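Local structure of spindle pole body-associated protein VIK1 (Saccharomyces cerevisiae, 2O0A) at residues Ser196-Ile201 with Thr249-Val254; Asn229-Ile234 with Asn277-Ile282; Val127-Phe132 with Lys202-Pro207. The protein recruits the minus end-directed motor KAR3 to microtubules and, as a heterodimer with it, cross-links anti-parallel microtubules. All blocks are in the same frame, centred on the assembly; numbering follows the deposited sequence.

In the fold
From the N terminus, strand 126-136 comes first. Interaction 3 closes when the chain returns along it, 70 residues later, as strand 197-207. The front half of that same strand opens interaction 1, which closes at the start of helix 250-261. Interactions 1 and 3 therefore cross along the chain. Interaction 2 opens at residues 229-234, inside the loop of interaction 1, and closes beyond it on helix 276-289, so these two cross as well. Interactions 3 and 2 lie in series, on opposite sides of the chain's centre. Together they join the antiparallel part of the large mixed sheet to the last three helices of this kinesin-like motor homology domain.

Interaction 1 of 3, residues Ser196-Ile201 with Thr249-Val254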
loop_
_atom_site.group_PDB
_atom_site.type_symbol
_atom_site.label_atom_id
_atom_site.label_comp_id
_atom_site.label_asym_id
_atom_site.label_seq_id
_atom_site.Cartn_x
_atom_site.Cartn_y
_atom_site.Cartn_z
ATOM N N SER A 196 17.929 -2.778 4.805
ATOM C CA SER A 196 17.022 -1.665 5.083
ATOM C C SER A 196 16.794 -0.764 3.872
ATOM O O SER A 196 17.686 -0.564 3.045
ATOM C CB SER A 196 17.538 -0.832 6.262
ATOM O OG SER A 196 16.848 0.407 6.343
ATOM N N GLY A 197 15.582 -0.221 3.787
ATOM C CA GLY A 197 15.244 0.775 2.792
ATOM C C GLY A 197 13.768 0.781 2.447
ATOM O O GLY A 197 12.918 0.493 3.279
ATOM N N MET A 198 13.476 1.085 1.194
ATOM C CA MET A 198 12.102 1.263 0.775
ATOM C C MET A 198 11.969 0.968 -0.708
ATOM O O MET A 198 12.708 1.513 -1.530
ATOM C CB MET A 198 11.677 2.694 1.063
ATOM C CG MET A 198 10.216 3.016 0.734
ATOM S SD MET A 198 9.744 4.672 1.279
ATOM C CE MET A 198 10.573 5.655 0.058
ATOM N N GLY A 199 11.022 0.105 -1.054
ATOM C CA GLY A 199 10.678 -0.067 -2.456
ATOM C C GLY A 199 9.656 0.970 -2.900
ATOM O O GLY A 199 8.756 1.337 -2.139
ATOM N N ILE A 200 9.807 1.455 -4.127
ATOM C CA ILE A 200 8.833 2.362 -4.724
ATOM C C ILE A 200 8.433 1.831 -6.088
ATOM O O ILE A 200 9.269 1.683 -6.981
ATOM C CB ILE A 200 9.380 3.789 -4.939
ATOM C CG1 ILE A 200 9.915 4.373 -3.631
ATOM C CG2 ILE A 200 8.301 4.676 -5.564
ATOM C CD1 ILE A 200 10.772 5.626 -3.836
ATOM N N ILE A 201 7.146 1.544 -6.243
ATOM C CA ILE A 201 6.602 1.227 -7.550
ATOM C C ILE A 201 5.712 2.383 -7.961
ATOM O O ILE A 201 4.847 2.770 -7.216
ATOM C CB ILE A 201 5.846 -0.122 -7.524
ATOM C CG1 ILE A 201 6.873 -1.247 -7.620
ATOM C CG2 ILE A 201 4.828 -0.224 -8.690
ATOM C CD1 ILE A 201 6.325 -2.639 -7.452
ATOM N N THR A 249 16.353 12.960 4.129
ATOM C CA THR A 249 16.838 11.814 3.353
ATOM C C THR A 249 15.874 11.570 2.177
ATOM O O THR A 249 14.694 11.929 2.274
ATOM C CB THR A 249 16.947 10.530 4.214
ATOM O OG1 THR A 249 15.642 10.119 4.655
ATOM C CG2 THR A 249 17.853 10.752 5.426
ATOM N N PRO A 250 16.372 11.004 1.052
ATOM C CA PRO A 250 15.495 10.630 -0.064
ATOM C C PRO A 250 14.220 9.920 0.399
ATOM O O PRO A 250 13.124 10.303 -0.023
ATOM C CB PRO A 250 16.372 9.678 -0.880
ATOM C CG PRO A 250 17.737 10.226 -0.693
ATOM C CD PRO A 250 17.787 10.721 0.732
ATOM N N ILE A 251 14.369 8.930 1.279
ATOM C CA ILE A 251 13.229 8.174 1.797
ATOM C C ILE A 251 12.223 9.065 2.536
ATOM O O ILE A 251 11.019 9.003 2.279
ATOM C CB ILE A 251 13.689 6.966 2.654
ATOM C CG1 ILE A 251 14.201 5.844 1.733
ATOM C CG2 ILE A 251 12.562 6.459 3.572
ATOM C CD1 ILE A 251 15.079 4.809 2.411
ATOM N N ALA A 252 12.710 9.911 3.441
ATOM C CA ALA A 252 11.810 10.786 4.191
ATOM C C ALA A 252 11.109 11.766 3.268
ATOM O O ALA A 252 9.917 12.043 3.438
ATOM C CB ALA A 252 12.570 11.531 5.285
ATOM N N LEU A 253 11.838 12.280 2.279
ATOM C CA LEU A 253 11.268 13.230 1.320
ATOM C C LEU A 253 10.171 12.584 0.462
ATOM O O LEU A 253 9.128 13.197 0.219
ATOM C CB LEU A 253 12.361 13.870 0.453
ATOM C CG LEU A 253 13.335 14.834 1.156
ATOM C CD1 LEU A 253 14.344 15.391 0.165
ATOM C CD2 LEU A 253 12.631 15.983 1.875
ATOM N N VAL A 254 10.397 11.346 0.019
ATOM C CA VAL A 254 9.352 10.595 -0.708
ATOM C C VAL A 254 8.076 10.425 0.128
ATOM O O VAL A 254 6.972 10.743 -0.327
ATOM C CB VAL A 254 9.852 9.202 -1.167
ATOM C CG1 VAL A 254 8.680 8.348 -1.686
ATOM C CG2 VAL A 254 10.900 9.351 -2.234
#
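The contact is apolar, and no hydrogen bond joins the two segments. Met-198 carries most of it. Its CG stands anti to the backbone N (chi1 -177°). The chain is extended to SD, then turns at chi3 (74°), which carries CE to the helix. Met-198 CE then lies 3.7 Å from Val-254 CG1 and 4.0 Å from Ile-251 CG1. The sulfur takes part too, with Met-198 SD 4.0 Å from Ile-251 CG2. Met-198 and Ile-251 run antiparallel alongside each other, while Val-254 is crossed obliquely. Ile-200 meets Val-254 tip to tip: Ile-200 CD1 is 4.1 Å from Val-254 CG1 and sits as near to the CG2 branch.

Gly-197 gives a backbone surface. Its CA is 4.1 Å from Ile-251 CD1. At its backbone angles a CB would clash with the carbonyl O of Ser-196.

The polar feature lies within 249-254. Thr-249 is the N-cap of the helix, and its OG1 accepts from Ala-252 N at 3.2 Å in a fairly straight bond.

This is a helix packed on the large mixed sheet of a kinesin-like motor domain that lacks a nucleotide-binding site. The short axes pass 9.5 Å apart at 48°. Leu-135 of strand 126-136 touches both Ile-200 and Ile-251, and Ile-226 of strand 221-228 touches Met-198 and Ile-200. Leu-158 and Phe-160 of strand 157-160 pack on Val-254.

Interaction 2 of 3, residues Asn229-Ile234 with Asn277-Ile282; sequences NNLKSI and NKLLTI
Ile-234 and Ile-282 share one side-chain shape. In both, CG1 is anti to the carbonyl carbon and CG2 is anti to the backbone N (chi1 -67° and -65°), with CD1 carried onward in an extended chain. The two branches of Ile-234 are thereby put to separate uses. CG2 meets Ile-282, while CD1 meets Leu-279. Leu-231 has its CG anti to the backbone N (chi1 -175°); this and the turn at chi2 bring CD1 to the second helix.

The tightest point is between Ile-234 CG2 and Ile-282 CD1, at 3.3 Å. This is closer than usual for two methyl carbons, so packing is tight at this one point. The two side chains cross obliquely, and the tip of Ile-282 ends against the branch methyl of Ile-234.

Leu-279 takes part through one methyl. Its CD1 lies 4.0 Å from Ile-234 CD1 and 4.1 Å from Leu-231 CD1. Ile-234 crosses it at about a right angle, Leu-231 obliquely. At the margin, the aliphatic root of Lys-278 is brushed by Leu-231, with Lys-278 CB 4.4 Å from Leu-231 CD1.

No hydrogen bond passes between the segments. Each helix keeps its own backbone bonds, such as Ile-234 N to Asn-230 O and Ile-282 N to Lys-278 O.

The contact joins the first turn of helix 231-243 to helix 276-289, near the C-terminal end of the motor homology domain. Farther along helix 231-243, Phe-237 and Asp-238 touch Ile-282, and Glu-235 touches Lys-278. Leu-280 packs on Ile-50 and Tyr-59 of the small three-stranded sheet. Ser-233 OG is hydrogen-bonded to Gly-197 O, which ties this helix start to residues 196-201 of interaction 1.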
loop_
_atom_site.group_PDB
_atom_site.type_symbol
_atom_site.label_atom_id
_atom_site.label_comp_id
_atom_site.label_asym_id
_atom_site.label_seq_id
_atom_site.Cartn_x
_atom_site.Cartn_y
_atom_site.Cartn_z
ATOM N N ASN A 229 9.409 -3.193 4.138
ATOM C CA ASN A 229 9.168 -4.631 4.354
ATOM C C ASN A 229 10.086 -5.295 5.384
ATOM O O ASN A 229 10.200 -6.528 5.428
ATOM C CB ASN A 229 9.180 -5.409 3.024
ATOM C CG ASN A 229 7.957 -5.118 2.128
ATOM O OD1 ASN A 229 7.051 -4.329 2.471
ATOM N ND2 ASN A 229 7.938 -5.768 0.968
ATOM N N ASN A 230 10.712 -4.472 6.216
ATOM C CA ASN A 230 11.385 -4.955 7.426
ATOM C C ASN A 230 11.305 -3.914 8.546
ATOM O O ASN A 230 10.979 -2.751 8.283
ATOM C CB ASN A 230 12.821 -5.415 7.121
ATOM C CG ASN A 230 13.647 -4.360 6.415
ATOM O OD1 ASN A 230 14.277 -4.644 5.390
ATOM N ND2 ASN A 230 13.674 -3.148 6.963
ATOM N N LEU A 231 11.558 -4.331 9.792
ATOM C CA LEU A 231 11.344 -3.437 10.942
ATOM C C LEU A 231 12.199 -2.184 10.872
ATOM O O LEU A 231 11.727 -1.094 11.201
ATOM C CB LEU A 231 11.568 -4.139 12.296
ATOM C CG LEU A 231 11.235 -3.258 13.515
ATOM C CD1 LEU A 231 9.737 -2.958 13.636
ATOM C CD2 LEU A 231 11.748 -3.866 14.814
ATOM N N LYS A 232 13.447 -2.334 10.438
ATOM C CA LYS A 232 14.332 -1.179 10.318
ATOM C C LYS A 232 13.739 -0.119 9.396
ATOM O O LYS A 232 13.712 1.060 9.750
ATOM C CB LYS A 232 15.719 -1.584 9.831
ATOM C CG LYS A 232 16.748 -1.725 10.950
ATOM C CD LYS A 232 18.169 -1.767 10.391
ATOM C CE LYS A 232 18.841 -0.394 10.403
ATOM N NZ LYS A 232 18.333 0.528 9.349
ATOM N N SER A 233 13.224 -0.560 8.243
ATOM C CA SER A 233 12.626 0.348 7.265
ATOM C C SER A 233 11.406 1.036 7.877
ATOM O O SER A 233 11.234 2.245 7.748
ATOM C CB SER A 233 12.237 -0.407 5.981
ATOM O OG SER A 233 13.368 -1.034 5.375
ATOM N N ILE A 234 10.573 0.259 8.568
ATOM C CA ILE A 234 9.374 0.796 9.212
ATOM C C ILE A 234 9.717 1.855 10.269
ATOM O O ILE A 234 9.013 2.853 10.416
ATOM C CB ILE A 234 8.536 -0.337 9.829
ATOM C CG1 ILE A 234 7.954 -1.217 8.717
ATOM C CG2 ILE A 234 7.438 0.218 10.721
ATOM C CD1 ILE A 234 7.483 -2.582 9.193
ATOM N N ASN A 277 3.705 -5.317 18.407
ATOM C CA ASN A 277 3.408 -4.191 19.280
ATOM C C ASN A 277 3.880 -2.828 18.737
ATOM O O ASN A 277 3.176 -1.822 18.872
ATOM C CB ASN A 277 3.891 -4.475 20.713
ATOM C CG ASN A 277 3.208 -5.705 21.332
ATOM O OD1 ASN A 277 2.166 -6.162 20.861
ATOM N ND2 ASN A 277 3.794 -6.235 22.400
ATOM N N LYS A 278 5.055 -2.814 18.102
ATOM C CA LYS A 278 5.594 -1.624 17.451
ATOM C C LYS A 278 4.711 -1.192 16.285
ATOM O O LYS A 278 4.407 -0.002 16.134
ATOM C CB LYS A 278 7.014 -1.895 16.959
ATOM C CG LYS A 278 8.052 -1.873 18.079
ATOM C CD LYS A 278 8.825 -0.585 18.073
ATOM C CE LYS A 278 10.259 -0.780 18.585
ATOM N NZ LYS A 278 10.312 -1.290 19.989
ATOM N N LEU A 279 4.291 -2.165 15.474
ATOM C CA LEU A 279 3.401 -1.881 14.346
ATOM C C LEU A 279 2.034 -1.367 14.816
ATOM O O LEU A 279 1.461 -0.462 14.202
ATOM C CB LEU A 279 3.288 -3.084 13.385
ATOM C CG LEU A 279 4.343 -3.172 12.254
ATOM C CD1 LEU A 279 5.789 -3.216 12.751
ATOM C CD2 LEU A 279 4.080 -4.329 11.274
ATOM N N LEU A 280 1.520 -1.899 15.926
ATOM C CA LEU A 280 0.292 -1.339 16.499
ATOM C C LEU A 280 0.504 0.111 16.931
ATOM O O LEU A 280 -0.308 0.971 16.640
ATOM C CB LEU A 280 -0.219 -2.198 17.664
ATOM C CG LEU A 280 -0.709 -3.599 17.290
ATOM C CD1 LEU A 280 -0.897 -4.416 18.554
ATOM C CD2 LEU A 280 -2.011 -3.527 16.475
ATOM N N THR A 281 1.621 0.398 17.602
ATOM C CA THR A 281 1.918 1.781 17.977
ATOM C C THR A 281 1.958 2.728 16.769
ATOM O O THR A 281 1.401 3.824 16.796
ATOM C CB THR A 281 3.221 1.857 18.794
ATOM O OG1 THR A 281 3.029 1.136 20.012
ATOM C CG2 THR A 281 3.595 3.319 19.108
ATOM N N ILE A 282 2.599 2.283 15.699
ATOM C CA ILE A 282 2.704 3.084 14.483
ATOM C C ILE A 282 1.333 3.321 13.872
ATOM O O ILE A 282 1.040 4.429 13.424
ATOM C CB ILE A 282 3.695 2.450 13.495
ATOM C CG1 ILE A 282 5.092 2.488 14.125
ATOM C CG2 ILE A 282 3.684 3.194 12.148
ATOM C CD1 ILE A 282 6.158 1.753 13.377
#

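Interaction 3 of 3, residues Val127-Phe132 with Lys202-Pro207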
loop_
_atom_site.group_PDB
_atom_site.type_symbol
_atom_site.label_atom_id
_atom_site.label_comp_id
_atom_site.label_asym_id
_atom_site.label_seq_id
_atom_site.Cartn_x
_atom_site.Cartn_y
_atom_site.Cartn_z
ATOM N N VAL A 127 -3.757 2.940 -20.764
ATOM C CA VAL A 127 -2.444 2.328 -20.969
ATOM C C VAL A 127 -1.671 2.508 -19.658
ATOM O O VAL A 127 -1.663 3.590 -19.066
ATOM C CB VAL A 127 -1.668 2.955 -22.141
ATOM C CG1 VAL A 127 -0.249 2.387 -22.223
ATOM C CG2 VAL A 127 -2.391 2.655 -23.452
ATOM N N ILE A 128 -1.079 1.419 -19.198
ATOM C CA ILE A 128 -0.510 1.344 -17.846
ATOM C C ILE A 128 1.004 1.188 -17.914
ATOM O O ILE A 128 1.510 0.310 -18.627
ATOM C CB ILE A 128 -1.138 0.157 -17.049
ATOM C CG1 ILE A 128 -2.652 0.349 -16.964
ATOM C CG2 ILE A 128 -0.522 0.047 -15.652
ATOM C CD1 ILE A 128 -3.407 -0.811 -16.353
ATOM N N THR A 129 1.726 2.047 -17.193
ATOM C CA THR A 129 3.184 1.925 -17.109
ATOM C C THR A 129 3.633 1.612 -15.692
ATOM O O THR A 129 2.899 1.846 -14.737
ATOM C CB THR A 129 3.893 3.229 -17.526
ATOM O OG1 THR A 129 3.707 4.216 -16.511
ATOM C CG2 THR A 129 3.315 3.747 -18.826
ATOM N N LEU A 130 4.847 1.094 -15.575
ATOM C CA LEU A 130 5.408 0.771 -14.271
ATOM C C LEU A 130 6.899 1.058 -14.205
ATOM O O LEU A 130 7.630 0.786 -15.152
ATOM C CB LEU A 130 5.109 -0.702 -13.922
ATOM C CG LEU A 130 5.438 -1.196 -12.504
ATOM C CD1 LEU A 130 4.441 -2.257 -12.004
ATOM C CD2 LEU A 130 6.875 -1.725 -12.426
ATOM N N GLN A 131 7.304 1.621 -13.074
ATOM C CA GLN A 131 8.714 1.716 -12.675
ATOM C C GLN A 131 8.838 1.136 -11.282
ATOM O O GLN A 131 7.874 1.154 -10.523
ATOM C CB GLN A 131 9.172 3.173 -12.647
ATOM C CG GLN A 131 9.103 3.840 -14.017
ATOM C CD GLN A 131 9.319 5.312 -13.927
ATOM O OE1 GLN A 131 8.425 6.056 -13.526
ATOM N NE2 GLN A 131 10.506 5.756 -14.299
ATOM N N PHE A 132 10.019 0.638 -10.947
ATOM C CA PHE A 132 10.223 -0.025 -9.654
ATOM C C PHE A 132 11.664 0.213 -9.249
ATOM O O PHE A 132 12.580 -0.242 -9.924
ATOM C CB PHE A 132 9.897 -1.523 -9.826
ATOM C CG PHE A 132 10.039 -2.369 -8.585
ATOM C CD1 PHE A 132 10.105 -1.825 -7.308
ATOM C CD2 PHE A 132 10.053 -3.751 -8.722
ATOM C CE1 PHE A 132 10.230 -2.650 -6.174
ATOM C CE2 PHE A 132 10.158 -4.581 -7.599
ATOM C CZ PHE A 132 10.259 -4.040 -6.343
ATOM N N LYS A 202 5.988 2.961 -9.123
ATOM C CA LYS A 202 5.154 4.035 -9.642
ATOM C C LYS A 202 4.441 3.517 -10.877
ATOM O O LYS A 202 5.078 3.001 -11.808
ATOM C CB LYS A 202 6.002 5.269 -9.990
ATOM C CG LYS A 202 5.169 6.382 -10.619
ATOM C CD LYS A 202 6.039 7.562 -10.961
ATOM C CE LYS A 202 5.142 8.693 -11.476
ATOM N NZ LYS A 202 5.942 9.816 -12.081
ATOM N N VAL A 203 3.113 3.613 -10.863
ATOM C CA VAL A 203 2.287 3.168 -11.978
ATOM C C VAL A 203 1.594 4.410 -12.528
ATOM O O VAL A 203 1.038 5.213 -11.763
ATOM C CB VAL A 203 1.241 2.117 -11.513
ATOM C CG1 VAL A 203 0.280 1.758 -12.648
ATOM C CG2 VAL A 203 1.934 0.863 -10.975
ATOM N N GLN A 204 1.634 4.595 -13.847
ATOM C CA GLN A 204 0.883 5.688 -14.470
ATOM C C GLN A 204 -0.280 5.083 -15.250
ATOM O O GLN A 204 -0.105 4.089 -15.953
ATOM C CB GLN A 204 1.761 6.469 -15.432
ATOM C CG GLN A 204 2.966 7.120 -14.799
ATOM C CD GLN A 204 3.828 7.814 -15.851
ATOM O OE1 GLN A 204 4.406 7.172 -16.738
ATOM N NE2 GLN A 204 3.883 9.123 -15.772
ATOM N N PHE A 205 -1.445 5.697 -15.121
ATOM C CA PHE A 205 -2.631 5.290 -15.866
ATOM C C PHE A 205 -2.951 6.384 -16.892
ATOM O O PHE A 205 -3.403 7.451 -16.505
ATOM C CB PHE A 205 -3.829 5.123 -14.916
ATOM C CG PHE A 205 -3.673 3.989 -13.920
ATOM C CD1 PHE A 205 -4.125 2.698 -14.228
ATOM C CD2 PHE A 205 -3.089 4.226 -12.680
ATOM C CE1 PHE A 205 -3.968 1.628 -13.306
ATOM C CE2 PHE A 205 -2.953 3.178 -11.741
ATOM C CZ PHE A 205 -3.381 1.880 -12.064
ATOM N N PHE A 206 -2.702 6.112 -18.174
ATOM C CA PHE A 206 -2.961 7.081 -19.243
ATOM C C PHE A 206 -4.298 6.751 -19.887
ATOM O O PHE A 206 -4.441 5.681 -20.483
ATOM C CB PHE A 206 -1.874 6.999 -20.311
ATOM C CG PHE A 206 -0.556 7.533 -19.873
ATOM C CD1 PHE A 206 -0.274 8.890 -19.997
ATOM C CD2 PHE A 206 0.402 6.692 -19.324
ATOM C CE1 PHE A 206 0.961 9.408 -19.599
ATOM C CE2 PHE A 206 1.640 7.212 -18.919
ATOM C CZ PHE A 206 1.907 8.567 -19.056
ATOM N N PRO A 207 -5.282 7.657 -19.783
ATOM C CA PRO A 207 -6.589 7.315 -20.346
ATOM C C PRO A 207 -6.541 7.148 -21.856
ATOM O O PRO A 207 -5.924 7.963 -22.570
ATOM C CB PRO A 207 -7.461 8.520 -19.972
ATOM C CG PRO A 207 -6.512 9.631 -19.776
ATOM C CD PRO A 207 -5.296 8.992 -19.154
HETATM O O HOH W 1 5.436 4.473 -14.256
HETATM O O HOH W 2 8.454 8.818 -13.300
#
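Thr-129 and Gln-204 face each other as a hydrogen-bonded pair and cross obliquely. Thr-129 OG1 sits between its backbone N and carbonyl carbon (chi1 72°), 3.0 Å from Gln-204 OE1. It also takes a weak bond from Gln-204 N. Thr-129 CG2, anti to the carbonyl carbon, meets the edge of the Phe-206 ring, 3.8 Å from Phe-206 CE2. Val-127 O lies in the plane of that ring, at its edge.

Gln-131 and Lys-202 run side by side on this same face. One water bridges Gln-131 OE1 and Lys-202 NZ, while another joins Thr-129 OG1 to Lys-202 O. The ends of Gln-131 and Lys-202 have further partners: Gln-131 NE2 bonds to the carbonyls of Leu-167 and Ser-169, and Lys-202 NZ to that of Ile-165.

The backbones form an antiparallel pair in the large mixed sheet of the kinesin-like fold, their short axes at 165°. The bond from Phe-206 N to Val-127 O is nearly straight at 173°. Gln-204 N instead approaches Thr-129 O from above the carbonyl plane, at 3.2 Å.

The opposite face is apolar. Ile-128 lies alongside Val-203, with Ile-128 CG2 3.5 Å from Val-203 CG1, and alongside Phe-205, whose CD1 is 3.9 Å from Ile-128 CG1. Leu-130 crosses Val-203 obliquely. Helix 105-116 covers this face, with Ala-116 on Ile-128, Ile-112 on Leu-130 and Leu-115 on Phe-205.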